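Cytosolic IMP-GMP specific 5'-nucleotidase (Legionella pneumophila subsp. pneumophila, PDB 4OHF) probably hydrolyses purine nucleoside 5'-monophosphates such as IMP and GMP to nucleoside and phosphate, as a magnesium-dependent cytosolic nucleotidase of the HAD superfamily. Local coordinates at residues V8-M14 and P442-A448; E37-Y41 and F61-F65; D75-G79 and S152-I156; E239-A245 and V275-G281. All coordinates share one frame; numbering follows the deposited sequence.

Contact 1: residues V8-M14 and P442-A448; sequences VNRIINM and PMTYFRA. With PO4 (phosphate ion), chain I.
Phe446 is the bump, and Val8, Ile12 and Met14 form the hollow that takes it. Val8 CG2 approaches Phe446 CD1 at 3.7 Å, with the two side chains crossing at about a right angle. Ile12 runs alongside the aromatic group and sets CG2 at the ring edge, 3.6 Å from Phe446 CD2. Met14 closes the far end, its CG 3.7 Å from Phe446 CE2. Thr444 CG2 sits over the centre of one ring face, and Ile429 of the neighbouring strand 429-431 also touches this cluster.

The other side of the two-stranded antiparallel ribbon carries Asn13 and Tyr445. A chi1 of -170° swings the Tyr445 ring away from its own N and across the partner strand: Asn13 OD1 is 3.4 Å from Tyr445 CD1, and Ile11 CG2 nestles 3.5 Å from Tyr445 CZ. Further along, the methyl of Ala448 tucks against the carbonyls of Val8 and Asn9.

Backbone bonds Ile12 N to Phe446 O, Phe446 N to Ile12 O and Met14 N to Thr444 O join the chain's two ends. Arg10 turns away and grips a phosphate ion through NE and NH2, the latter 3.0 Å from PO4 O2. The chemistry is thus divided: apolar packing and main-chain bonds close the ribbon, while the Arg10 guanidinium faces an ion, probably from the crystallisation liquor, that Lys313, Arg319 and Tyr113 of the second subunit also bind.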
loop_
_atom_site.group_PDB
_atom_site.type_symbol
_atom_site.label_atom_id
_atom_site.label_comp_id
_atom_site.label_asym_id
_atom_site.label_seq_id
_atom_site.Cartn_x
_atom_site.Cartn_y
_atom_site.Cartn_z
ATOM N N VAL B 8 5.332 19.150 29.093
ATOM C CA VAL B 8 4.422 19.587 28.043
ATOM C C VAL B 8 5.026 19.633 26.645
ATOM O O VAL B 8 6.038 20.289 26.419
ATOM C CB VAL B 8 3.849 20.992 28.384
ATOM C CG1 VAL B 8 2.692 21.321 27.474
ATOM C CG2 VAL B 8 3.437 21.044 29.855
ATOM N N ASN B 9 4.394 18.924 25.713
ATOM C CA ASN B 9 4.843 18.912 24.325
ATOM C C ASN B 9 4.002 19.873 23.485
ATOM O O ASN B 9 4.484 20.459 22.524
ATOM C CB ASN B 9 4.737 17.507 23.717
ATOM C CG ASN B 9 5.708 16.522 24.350
ATOM O OD1 ASN B 9 6.854 16.869 24.643
ATOM N ND2 ASN B 9 5.257 15.281 24.554
ATOM N N ARG B 10 2.740 20.025 23.863
ATOM C CA ARG B 10 1.811 20.892 23.148
ATOM C C ARG B 10 0.794 21.453 24.118
ATOM O O ARG B 10 0.440 20.807 25.101
ATOM C CB ARG B 10 1.038 20.117 22.091
ATOM C CG ARG B 10 1.744 19.873 20.802
ATOM C CD ARG B 10 0.801 19.143 19.850
ATOM N NE ARG B 10 0.545 17.774 20.282
ATOM C CZ ARG B 10 1.498 16.851 20.378
ATOM N NH1 ARG B 10 2.759 17.167 20.070
ATOM N NH2 ARG B 10 1.195 15.619 20.781
ATOM N N ILE B 11 0.312 22.651 23.813
ATOM C CA ILE B 11 -0.685 23.309 24.637
ATOM C C ILE B 11 -1.933 22.454 24.842
ATOM O O ILE B 11 -2.400 21.802 23.920
ATOM C CB ILE B 11 -1.161 24.631 23.980
ATOM C CG1 ILE B 11 -0.026 25.653 23.965
ATOM C CG2 ILE B 11 -2.386 25.188 24.720
ATOM C CD1 ILE B 11 -0.339 26.877 23.117
ATOM N N ILE B 12 -2.434 22.453 26.072
ATOM C CA ILE B 12 -3.691 21.802 26.411
ATOM C C ILE B 12 -4.271 22.596 27.584
ATOM O O ILE B 12 -3.648 22.721 28.643
ATOM C CB ILE B 12 -3.570 20.301 26.787
ATOM C CG1 ILE B 12 -4.986 19.728 26.905
ATOM C CG2 ILE B 12 -2.811 20.105 28.108
ATOM C CD1 ILE B 12 -5.051 18.302 27.323
ATOM N N ASN B 13 -5.450 23.172 27.359
ATOM C CA ASN B 13 -6.147 23.977 28.357
ATOM C C ASN B 13 -7.049 23.053 29.172
ATOM O O ASN B 13 -8.162 22.764 28.765
ATOM C CB ASN B 13 -6.966 25.043 27.619
ATOM C CG ASN B 13 -7.631 26.033 28.546
ATOM O OD1 ASN B 13 -7.369 26.060 29.750
ATOM N ND2 ASN B 13 -8.495 26.867 27.979
ATOM N N MET B 14 -6.574 22.576 30.317
ATOM C CA MET B 14 -7.383 21.661 31.122
ATOM C C MET B 14 -8.760 22.219 31.467
ATOM O O MET B 14 -9.700 21.460 31.704
ATOM C CB MET B 14 -6.658 21.266 32.410
ATOM C CG MET B 14 -5.508 20.288 32.223
ATOM S SD MET B 14 -5.927 18.766 31.335
ATOM C CE MET B 14 -6.596 17.763 32.655
ATOM N N PRO B 442 -6.928 21.415 38.187
ATOM C CA PRO B 442 -7.746 20.922 37.081
ATOM C C PRO B 442 -8.151 22.039 36.118
ATOM O O PRO B 442 -9.034 21.847 35.293
ATOM C CB PRO B 442 -8.944 20.293 37.789
ATOM C CG PRO B 442 -9.031 21.070 39.057
ATOM C CD PRO B 442 -7.601 21.196 39.477
ATOM N N MET B 443 -7.497 23.198 36.232
ATOM C CA MET B 443 -7.768 24.356 35.364
ATOM C C MET B 443 -6.484 24.786 34.639
ATOM O O MET B 443 -6.505 25.666 33.770
ATOM C CB MET B 443 -8.297 25.552 36.185
ATOM C CG MET B 443 -9.623 25.327 36.944
ATOM S SD MET B 443 -11.043 24.888 35.902
ATOM C CE MET B 443 -12.187 24.127 37.110
ATOM N N THR B 444 -5.373 24.157 35.027
ATOM C CA THR B 444 -4.041 24.413 34.483
ATOM C C THR B 444 -3.958 24.553 32.962
ATOM O O THR B 444 -4.474 23.722 32.225
ATOM C CB THR B 444 -3.078 23.281 34.877
ATOM O OG1 THR B 444 -3.075 23.123 36.304
ATOM C CG2 THR B 444 -1.681 23.586 34.401
ATOM N N TYR B 445 -3.305 25.610 32.492
ATOM C CA TYR B 445 -3.127 25.790 31.053
ATOM C C TYR B 445 -1.675 25.363 30.793
ATOM O O TYR B 445 -0.737 26.081 31.161
ATOM C CB TYR B 445 -3.312 27.255 30.650
ATOM C CG TYR B 445 -3.375 27.510 29.149
ATOM C CD1 TYR B 445 -4.600 27.679 28.504
ATOM C CD2 TYR B 445 -2.209 27.610 28.380
ATOM C CE1 TYR B 445 -4.673 27.950 27.133
ATOM C CE2 TYR B 445 -2.268 27.876 27.006
ATOM C CZ TYR B 445 -3.511 28.046 26.387
ATOM O OH TYR B 445 -3.598 28.310 25.031
ATOM N N PHE B 446 -1.500 24.194 30.185
ATOM C CA PHE B 446 -0.181 23.659 29.886
ATOM C C PHE B 446 0.418 24.196 28.586
ATOM O O PHE B 446 -0.197 24.099 27.517
ATOM C CB PHE B 446 -0.247 22.131 29.802
ATOM C CG PHE B 446 -0.451 21.446 31.129
ATOM C CD1 PHE B 446 0.545 21.457 32.102
ATOM C CD2 PHE B 446 -1.628 20.763 31.399
ATOM C CE1 PHE B 446 0.367 20.794 33.318
ATOM C CE2 PHE B 446 -1.808 20.098 32.615
ATOM C CZ PHE B 446 -0.811 20.117 33.568
ATOM N N ARG B 447 1.619 24.757 28.682
ATOM C CA ARG B 447 2.341 25.279 27.518
ATOM C C ARG B 447 3.712 24.613 27.445
ATOM O O ARG B 447 4.262 24.163 28.456
ATOM C CB ARG B 447 2.550 26.795 27.612
ATOM C CG ARG B 447 1.319 27.646 27.389
ATOM C CD ARG B 447 1.606 29.104 27.750
ATOM N NE ARG B 447 0.428 29.949 27.583
ATOM C CZ ARG B 447 -0.122 30.213 26.406
ATOM N NH1 ARG B 447 0.412 29.704 25.306
ATOM N NH2 ARG B 447 -1.221 30.954 26.330
ATOM N N ALA B 448 4.273 24.564 26.246
ATOM C CA ALA B 448 5.581 23.968 26.068
ATOM C C ALA B 448 6.648 25.045 25.991
ATOM O O ALA B 448 6.414 26.125 25.448
ATOM C CB ALA B 448 5.597 23.151 24.812
HETATM P P PO4 I . -2.810 15.898 21.360
HETATM O O1 PO4 I . -3.767 15.634 22.463
HETATM O O2 PO4 I . -1.603 15.054 21.537
HETATM O O3 PO4 I . -2.419 17.329 21.377
HETATM O O4 PO4 I . -3.445 15.581 20.058
#

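Contact 2: residues E37-Y41 and F61-F65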
loop_
_atom_site.group_PDB
_atom_site.type_symbol
_atom_site.label_atom_id
_atom_site.label_comp_id
_atom_site.label_asym_id
_atom_site.label_seq_id
_atom_site.Cartn_x
_atom_site.Cartn_y
_atom_site.Cartn_z
ATOM N N GLU B 37 6.991 -7.495 34.847
ATOM C CA GLU B 37 7.716 -7.868 33.630
ATOM C C GLU B 37 8.168 -9.309 33.781
ATOM O O GLU B 37 7.989 -10.122 32.887
ATOM C CB GLU B 37 8.951 -6.995 33.408
ATOM C CG GLU B 37 8.698 -5.612 32.861
ATOM C CD GLU B 37 8.055 -5.606 31.479
ATOM O OE1 GLU B 37 8.128 -6.621 30.749
ATOM O OE2 GLU B 37 7.480 -4.552 31.121
ATOM N N SER B 38 8.761 -9.606 34.929
ATOM C CA SER B 38 9.242 -10.944 35.229
ATOM C C SER B 38 8.159 -12.004 35.060
ATOM O O SER B 38 8.410 -13.058 34.470
ATOM C CB SER B 38 9.786 -10.993 36.652
ATOM O OG SER B 38 10.144 -12.322 36.979
ATOM N N LEU B 39 6.960 -11.730 35.571
ATOM C CA LEU B 39 5.866 -12.680 35.450
ATOM C C LEU B 39 5.631 -12.938 33.964
ATOM O O LEU B 39 5.668 -14.087 33.511
ATOM C CB LEU B 39 4.590 -12.116 36.079
ATOM C CG LEU B 39 3.567 -13.084 36.691
ATOM C CD1 LEU B 39 2.189 -12.476 36.558
ATOM C CD2 LEU B 39 3.600 -14.443 36.007
ATOM N N VAL B 40 5.396 -11.865 33.206
ATOM C CA VAL B 40 5.161 -11.987 31.773
ATOM C C VAL B 40 6.281 -12.781 31.130
ATOM O O VAL B 40 6.031 -13.641 30.294
ATOM C CB VAL B 40 5.065 -10.613 31.077
ATOM C CG1 VAL B 40 4.971 -10.800 29.568
ATOM C CG2 VAL B 40 3.837 -9.870 31.571
ATOM N N TYR B 41 7.514 -12.501 31.517
ATOM C CA TYR B 41 8.638 -13.233 30.966
ATOM C C TYR B 41 8.431 -14.730 31.229
ATOM O O TYR B 41 8.398 -15.529 30.283
ATOM C CB TYR B 41 9.941 -12.735 31.591
ATOM C CG TYR B 41 11.187 -13.495 31.170
ATOM C CD1 TYR B 41 11.633 -14.592 31.902
ATOM C CD2 TYR B 41 11.941 -13.089 30.070
ATOM C CE1 TYR B 41 12.799 -15.259 31.558
ATOM C CE2 TYR B 41 13.105 -13.749 29.714
ATOM C CZ TYR B 41 13.532 -14.835 30.463
ATOM O OH TYR B 41 14.691 -15.501 30.128
ATOM N N PHE B 61 16.662 -20.234 30.983
ATOM C CA PHE B 61 16.866 -18.801 30.777
ATOM C C PHE B 61 16.585 -17.958 32.018
ATOM O O PHE B 61 15.548 -18.101 32.661
ATOM C CB PHE B 61 15.987 -18.304 29.622
ATOM C CG PHE B 61 16.500 -18.681 28.256
ATOM C CD1 PHE B 61 15.772 -18.349 27.115
ATOM C CD2 PHE B 61 17.711 -19.353 28.104
ATOM C CE1 PHE B 61 16.239 -18.679 25.846
ATOM C CE2 PHE B 61 18.181 -19.685 26.846
ATOM C CZ PHE B 61 17.442 -19.347 25.713
ATOM N N LYS B 62 17.516 -17.067 32.339
ATOM C CA LYS B 62 17.377 -16.197 33.500
ATOM C C LYS B 62 16.940 -14.807 33.070
ATOM O O LYS B 62 17.422 -14.276 32.071
ATOM C CB LYS B 62 18.704 -16.117 34.266
ATOM C CG LYS B 62 18.651 -16.722 35.663
ATOM C CD LYS B 62 18.146 -18.159 35.616
ATOM C CE LYS B 62 17.899 -18.723 37.011
ATOM N NZ LYS B 62 17.320 -20.103 36.948
ATOM N N PHE B 63 16.023 -14.225 33.832
ATOM C CA PHE B 63 15.507 -12.897 33.532
ATOM C C PHE B 63 16.190 -11.791 34.319
ATOM O O PHE B 63 16.185 -11.790 35.545
ATOM C CB PHE B 63 13.997 -12.848 33.791
ATOM C CG PHE B 63 13.405 -11.466 33.705
ATOM C CD1 PHE B 63 13.275 -10.680 34.840
ATOM C CD2 PHE B 63 12.982 -10.949 32.483
ATOM C CE1 PHE B 63 12.730 -9.396 34.761
ATOM C CE2 PHE B 63 12.438 -9.669 32.397
ATOM C CZ PHE B 63 12.311 -8.894 33.535
ATOM N N ASN B 64 16.791 -10.855 33.595
ATOM C CA ASN B 64 17.448 -9.711 34.214
ATOM C C ASN B 64 16.858 -8.425 33.640
ATOM O O ASN B 64 17.156 -8.033 32.504
ATOM C CB ASN B 64 18.959 -9.746 33.983
ATOM C CG ASN B 64 19.629 -8.427 34.329
ATOM O OD1 ASN B 64 19.281 -7.767 35.302
ATOM N ND2 ASN B 64 20.601 -8.040 33.527
ATOM N N PHE B 65 16.021 -7.779 34.445
ATOM C CA PHE B 65 15.342 -6.548 34.067
ATOM C C PHE B 65 16.193 -5.547 33.287
ATOM O O PHE B 65 15.714 -4.920 32.352
ATOM C CB PHE B 65 14.793 -5.879 35.322
ATOM C CG PHE B 65 13.755 -4.831 35.054
ATOM C CD1 PHE B 65 13.867 -3.573 35.627
ATOM C CD2 PHE B 65 12.638 -5.121 34.273
ATOM C CE1 PHE B 65 12.876 -2.612 35.434
ATOM C CE2 PHE B 65 11.642 -4.178 34.068
ATOM C CZ PHE B 65 11.752 -2.918 34.649
#
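Tyr41 and Phe63 lead an aromatic cluster by which the loop that follows helix 33-51 doubles back along the helix it has just left. Taken in order, the loop begins with Phe61. Its CB lies beside the hydroxyl of Tyr41 while its ring runs on toward Gln138 and Leu139 of helix 129-143; the two aromatic side chains cross at about a right angle. At Lys62 it is the main chain that matters. Its carbonyl O is 3.6 Å from Tyr41 OH, and both atoms are hydrogen-bonded to the side-chain amide of Gln138, Tyr41 OH to OE1 and Lys62 O to NE2, so one glutamine links helix and loop.

Phe63 makes the broadest contact. With CG anti to the backbone N (chi1 171°), its side chain reaches in and slides past that of Tyr41, pointing the opposite way. Phe63 CB stands over the face of the Tyr41 ring, 3.6 Å from its centroid, as a CH-pi contact. The two rings meet obliquely, planes at 52° and centroids 4.9 Å apart. Ser38 uses the Phe63 ring in turn, placing its CA over one face at 4.0 Å from the centroid, while the backbone N of Phe65 lies over the opposite face. Ile134 of helix 129-143 also touches Phe63.

The last contact belongs to Phe65, whose ring meets the aliphatic part of Glu37 edge-on, CE2 of Phe65 lying 3.5 Å from CG of Glu37.

Contact 3: residues D75-G79 and S152-I156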
loop_
_atom_site.group_PDB
_atom_site.type_symbol
_atom_site.label_atom_id
_atom_site.label_comp_id
_atom_site.label_asym_id
_atom_site.label_seq_id
_atom_site.Cartn_x
_atom_site.Cartn_y
_atom_site.Cartn_z
ATOM N N ASP B 75 14.316 -6.380 14.981
ATOM C CA ASP B 75 14.512 -6.691 13.566
ATOM C C ASP B 75 14.376 -8.209 13.498
ATOM O O ASP B 75 15.362 -8.932 13.634
ATOM C CB ASP B 75 15.915 -6.249 13.124
ATOM C CG ASP B 75 16.230 -6.621 11.682
ATOM O OD1 ASP B 75 17.242 -6.108 11.154
ATOM O OD2 ASP B 75 15.480 -7.424 11.082
ATOM N N SER B 76 13.142 -8.676 13.318
ATOM C CA SER B 76 12.851 -10.107 13.276
ATOM C C SER B 76 13.595 -10.819 12.161
ATOM O O SER B 76 14.033 -11.958 12.317
ATOM C CB SER B 76 11.338 -10.337 13.140
ATOM O OG SER B 76 10.795 -9.578 12.075
ATOM N N LYS B 77 13.753 -10.129 11.041
ATOM C CA LYS B 77 14.441 -10.692 9.896
ATOM C C LYS B 77 15.818 -11.229 10.286
ATOM O O LYS B 77 16.126 -12.389 10.040
ATOM C CB LYS B 77 14.580 -9.621 8.813
ATOM C CG LYS B 77 15.382 -10.017 7.567
ATOM C CD LYS B 77 15.803 -8.747 6.818
ATOM C CE LYS B 77 16.657 -9.022 5.587
ATOM N NZ LYS B 77 17.315 -7.758 5.123
ATOM N N ASN B 78 16.635 -10.398 10.921
ATOM C CA ASN B 78 17.984 -10.815 11.288
ATOM C C ASN B 78 18.228 -11.107 12.767
ATOM O O ASN B 78 19.383 -11.170 13.203
ATOM C CB ASN B 78 18.979 -9.759 10.819
ATOM C CG ASN B 78 18.694 -9.291 9.416
ATOM O OD1 ASN B 78 18.535 -10.103 8.509
ATOM N ND2 ASN B 78 18.624 -7.975 9.226
ATOM N N GLY B 79 17.154 -11.290 13.535
ATOM C CA GLY B 79 17.299 -11.568 14.955
ATOM C C GLY B 79 18.125 -10.525 15.698
ATOM O O GLY B 79 18.967 -10.865 16.527
ATOM N N SER B 152 13.351 -20.004 12.478
ATOM C CA SER B 152 14.142 -18.888 11.960
ATOM C C SER B 152 13.903 -17.666 12.846
ATOM O O SER B 152 12.889 -17.584 13.556
ATOM C CB SER B 152 13.733 -18.555 10.523
ATOM O OG SER B 152 12.401 -18.067 10.476
ATOM N N TYR B 153 14.837 -16.723 12.798
ATOM C CA TYR B 153 14.726 -15.503 13.585
ATOM C C TYR B 153 13.312 -14.938 13.477
ATOM O O TYR B 153 12.672 -14.621 14.483
ATOM C CB TYR B 153 15.732 -14.469 13.089
ATOM C CG TYR B 153 17.179 -14.884 13.241
ATOM C CD1 TYR B 153 17.632 -15.472 14.418
ATOM C CD2 TYR B 153 18.111 -14.621 12.241
ATOM C CE1 TYR B 153 18.974 -15.782 14.600
ATOM C CE2 TYR B 153 19.456 -14.926 12.415
ATOM C CZ TYR B 153 19.878 -15.505 13.596
ATOM O OH TYR B 153 21.204 -15.804 13.786
ATOM N N GLN B 154 12.839 -14.825 12.241
ATOM C CA GLN B 154 11.506 -14.316 11.946
ATOM C C GLN B 154 10.426 -15.140 12.643
ATOM O O GLN B 154 9.498 -14.597 13.250
ATOM C CB GLN B 154 11.279 -14.365 10.440
ATOM C CG GLN B 154 9.838 -14.149 10.014
ATOM C CD GLN B 154 9.473 -12.685 9.886
ATOM O OE1 GLN B 154 8.296 -12.339 9.761
ATOM N NE2 GLN B 154 10.483 -11.813 9.901
ATOM N N ALA B 155 10.550 -16.459 12.538
ATOM C CA ALA B 155 9.597 -17.387 13.140
ATOM C C ALA B 155 9.558 -17.274 14.668
ATOM O O ALA B 155 8.486 -17.280 15.279
ATOM C CB ALA B 155 9.946 -18.813 12.725
ATOM N N ILE B 156 10.734 -17.182 15.280
ATOM C CA ILE B 156 10.837 -17.051 16.726
ATOM C C ILE B 156 10.097 -15.800 17.199
ATOM O O ILE B 156 9.255 -15.874 18.089
ATOM C CB ILE B 156 12.311 -16.982 17.154
ATOM C CG1 ILE B 156 13.047 -18.209 16.604
ATOM C CG2 ILE B 156 12.423 -16.919 18.676
ATOM C CD1 ILE B 156 14.521 -18.281 16.973
#
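Tyr153 lays its ring over the backbone of Asn78 and Gly79, where the hairpin turn between strands 73-75 and 80-84 meets the first turn of helix 153-170. Gly79 CA sits over one ring face, 4.1 Å from the Tyr153 centroid, as a CH-pi contact, and having no side chain, the glycine leaves the main chain close to the ring. Asn78 O lies over a face of the ring too, whereas Lys77 O is at its edge. At the far end Tyr153 OH is hydrogen-bonded to Asp144, and His95 meets the ring nearly perpendicular.

The turn holds its own shape through an Asx motif: Asp75 OD2 accepts from Asn78 N at 3.2 Å, the N-H coming from above the carboxylate plane. Next to the tyrosine, Gln154 bends at chi2 (85°), which swings its amide back to the hairpin and leaves NE2 3.1 Å from Ser76 OG. Ser76 OG itself is hydrogen-bonded to the carbonyl of Asn120, so the helix start, the hairpin and the Asn120 loop converge here. Ser152 N-caps the helix, its OG accepting from Ala155 N at 3.2 Å.

Contact 4: residues E239-A245 and V275-G281; sequences EFVITLA and VPGVYQG
Val241 and Val278 pair side by side where strands 240-243 and 277-281 run parallel in the Rossmann-like core sheet of the HAD fold, their directions 25° apart.

Main-chain hydrogen bonds set the register: Val241 N to Gly277 O, Tyr279 N to Val241 O at 3.0 Å, Thr243 N to Tyr279 O, and Gly281 N to Thr243 O at 2.8 Å.

One side-chain hydrogen bond joins them. Thr243 holds OG1 between its own N and carbonyl carbon (chi1 63°), which lets the hydroxyl donate to Tyr279 O at 2.7 Å. Thr243 N and OG1 reach this oxygen from opposite faces of its carbonyl plane, so a single residue grips it twice.

Apolar packing takes both faces. On the face that also carries Thr243 and Gln280, Val241 CG1 meets Val278 CG2. On the other, Phe240 carries Pro276 CA over its ring face, 3.8 Å from the centroid, and turns its edge to Tyr279, CD2 of Phe240 being 4.0 Å from CE1 of Tyr279.

Beyond the strand end, Leu244 lies along Gln280, whose OE1 accepts from Asn269 of the third subunit. At the opposite end, Tyr279 OH accepts from Val275 N at 2.7 Å.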
loop_
_atom_site.group_PDB
_atom_site.type_symbol
_atom_site.label_atom_id
_atom_site.label_comp_id
_atom_site.label_asym_id
_atom_site.label_seq_id
_atom_site.Cartn_x
_atom_site.Cartn_y
_atom_site.Cartn_z
ATOM N N GLU B 239 -17.681 8.255 36.130
ATOM C CA GLU B 239 -18.924 8.498 35.409
ATOM C C GLU B 239 -19.253 7.238 34.616
ATOM O O GLU B 239 -20.348 6.699 34.724
ATOM C CB GLU B 239 -18.749 9.690 34.466
ATOM C CG GLU B 239 -20.043 10.250 33.890
ATOM C CD GLU B 239 -20.911 10.957 34.931
ATOM O OE1 GLU B 239 -21.920 11.579 34.534
ATOM O OE2 GLU B 239 -20.587 10.888 36.141
ATOM N N PHE B 240 -18.292 6.781 33.814
ATOM C CA PHE B 240 -18.436 5.565 33.019
ATOM C C PHE B 240 -17.237 4.686 33.274
ATOM O O PHE B 240 -16.151 5.162 33.645
ATOM C CB PHE B 240 -18.434 5.845 31.519
ATOM C CG PHE B 240 -19.579 6.663 31.046
ATOM C CD1 PHE B 240 -19.514 8.051 31.072
ATOM C CD2 PHE B 240 -20.721 6.043 30.548
ATOM C CE1 PHE B 240 -20.571 8.817 30.602
ATOM C CE2 PHE B 240 -21.790 6.792 30.074
ATOM C CZ PHE B 240 -21.715 8.187 30.101
ATOM N N VAL B 241 -17.426 3.398 33.058
ATOM C CA VAL B 241 -16.335 2.469 33.209
ATOM C C VAL B 241 -16.520 1.496 32.061
ATOM O O VAL B 241 -17.429 0.679 32.073
ATOM C CB VAL B 241 -16.346 1.779 34.616
ATOM C CG1 VAL B 241 -17.727 1.342 34.956
ATOM C CG2 VAL B 241 -15.377 0.592 34.640
ATOM N N ILE B 242 -15.664 1.642 31.051
ATOM C CA ILE B 242 -15.690 0.827 29.840
ATOM C C ILE B 242 -14.629 -0.287 29.859
ATOM O O ILE B 242 -13.423 -0.022 29.892
ATOM C CB ILE B 242 -15.479 1.735 28.606
ATOM C CG1 ILE B 242 -16.432 2.934 28.690
ATOM C CG2 ILE B 242 -15.717 0.953 27.331
ATOM C CD1 ILE B 242 -16.252 3.956 27.574
ATOM N N THR B 243 -15.097 -1.532 29.814
ATOM C CA THR B 243 -14.227 -2.699 29.859
ATOM C C THR B 243 -14.086 -3.457 28.531
ATOM O O THR B 243 -14.916 -3.310 27.629
ATOM C CB THR B 243 -14.717 -3.636 30.943
ATOM O OG1 THR B 243 -16.034 -4.092 30.615
ATOM C CG2 THR B 243 -14.778 -2.893 32.262
ATOM N N LEU B 244 -13.040 -4.283 28.431
ATOM C CA LEU B 244 -12.738 -5.012 27.201
ATOM C C LEU B 244 -12.918 -3.972 26.089
ATOM O O LEU B 244 -13.581 -4.205 25.074
ATOM C CB LEU B 244 -13.688 -6.197 27.011
ATOM C CG LEU B 244 -13.323 -7.502 27.738
ATOM C CD1 LEU B 244 -14.419 -8.534 27.514
ATOM C CD2 LEU B 244 -11.987 -8.041 27.236
ATOM N N ALA B 245 -12.321 -2.807 26.314
ATOM C CA ALA B 245 -12.420 -1.698 25.388
ATOM C C ALA B 245 -11.911 -2.048 24.011
ATOM O O ALA B 245 -12.390 -1.526 23.016
ATOM C CB ALA B 245 -11.666 -0.497 25.932
ATOM N N VAL B 275 -25.608 5.673 28.836
ATOM C CA VAL B 275 -25.771 6.520 30.001
ATOM C C VAL B 275 -24.814 6.045 31.078
ATOM O O VAL B 275 -24.473 4.866 31.132
ATOM C CB VAL B 275 -27.231 6.461 30.535
ATOM C CG1 VAL B 275 -28.171 7.154 29.557
ATOM C CG2 VAL B 275 -27.657 5.012 30.732
ATOM N N PRO B 276 -24.383 6.958 31.955
ATOM C CA PRO B 276 -23.456 6.603 33.026
ATOM C C PRO B 276 -23.667 5.172 33.497
ATOM O O PRO B 276 -24.794 4.746 33.743
ATOM C CB PRO B 276 -23.769 7.635 34.099
ATOM C CG PRO B 276 -24.093 8.858 33.277
ATOM C CD PRO B 276 -24.956 8.302 32.172
ATOM N N GLY B 277 -22.570 4.428 33.592
ATOM C CA GLY B 277 -22.648 3.043 34.020
ATOM C C GLY B 277 -21.469 2.236 33.511
ATOM O O GLY B 277 -20.467 2.796 33.063
ATOM N N VAL B 278 -21.594 0.914 33.573
ATOM C CA VAL B 278 -20.534 0.028 33.127
ATOM C C VAL B 278 -20.861 -0.504 31.735
ATOM O O VAL B 278 -22.023 -0.749 31.434
ATOM C CB VAL B 278 -20.376 -1.145 34.095
ATOM C CG1 VAL B 278 -19.183 -1.989 33.684
ATOM C CG2 VAL B 278 -20.217 -0.624 35.512
ATOM N N TYR B 279 -19.836 -0.667 30.897
ATOM C CA TYR B 279 -20.009 -1.175 29.545
ATOM C C TYR B 279 -18.840 -2.064 29.121
ATOM O O TYR B 279 -17.838 -2.195 29.837
ATOM C CB TYR B 279 -20.124 -0.022 28.532
ATOM C CG TYR B 279 -21.382 0.814 28.638
ATOM C CD1 TYR B 279 -21.479 1.859 29.566
ATOM C CD2 TYR B 279 -22.487 0.551 27.823
ATOM C CE1 TYR B 279 -22.641 2.624 29.677
ATOM C CE2 TYR B 279 -23.658 1.304 27.926
ATOM C CZ TYR B 279 -23.730 2.344 28.855
ATOM O OH TYR B 279 -24.878 3.112 28.953
ATOM N N GLN B 280 -18.985 -2.679 27.947
ATOM C CA GLN B 280 -17.946 -3.528 27.374
ATOM C C GLN B 280 -17.812 -3.130 25.902
ATOM O O GLN B 280 -18.813 -2.795 25.263
ATOM C CB GLN B 280 -18.330 -5.010 27.494
ATOM C CG GLN B 280 -17.306 -5.947 26.880
ATOM C CD GLN B 280 -17.536 -7.393 27.248
ATOM O OE1 GLN B 280 -17.411 -7.767 28.412
ATOM N NE2 GLN B 280 -17.865 -8.214 26.261
ATOM N N GLY B 281 -16.584 -3.151 25.379
ATOM C CA GLY B 281 -16.354 -2.773 23.989
ATOM C C GLY B 281 -16.578 -1.292 23.695
ATOM O O GLY B 281 -16.083 -0.415 24.419
#

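In the fold
From the N terminus, the chain lays down 8-14 at once, but its partner 442-448 arrives only near the C terminus, so contact 1 closes one very long loop holding the other three. Within it they follow in series, without crossing. Contact 2 closes a short loop, folding the chain after helix 33-51 back onto that helix. Contact 3 then joins the turn between strands 73-75 and 80-84 of the five-stranded sheet to the start of helix 153-170, its centre about 20 Å from that of contact 2. Contact 4 pairs neighbouring strands of the large core sheet, across an excursion through strands 257-260 and 267-269. Contacts 2 and 3 lie across the chain's centre from contact 1.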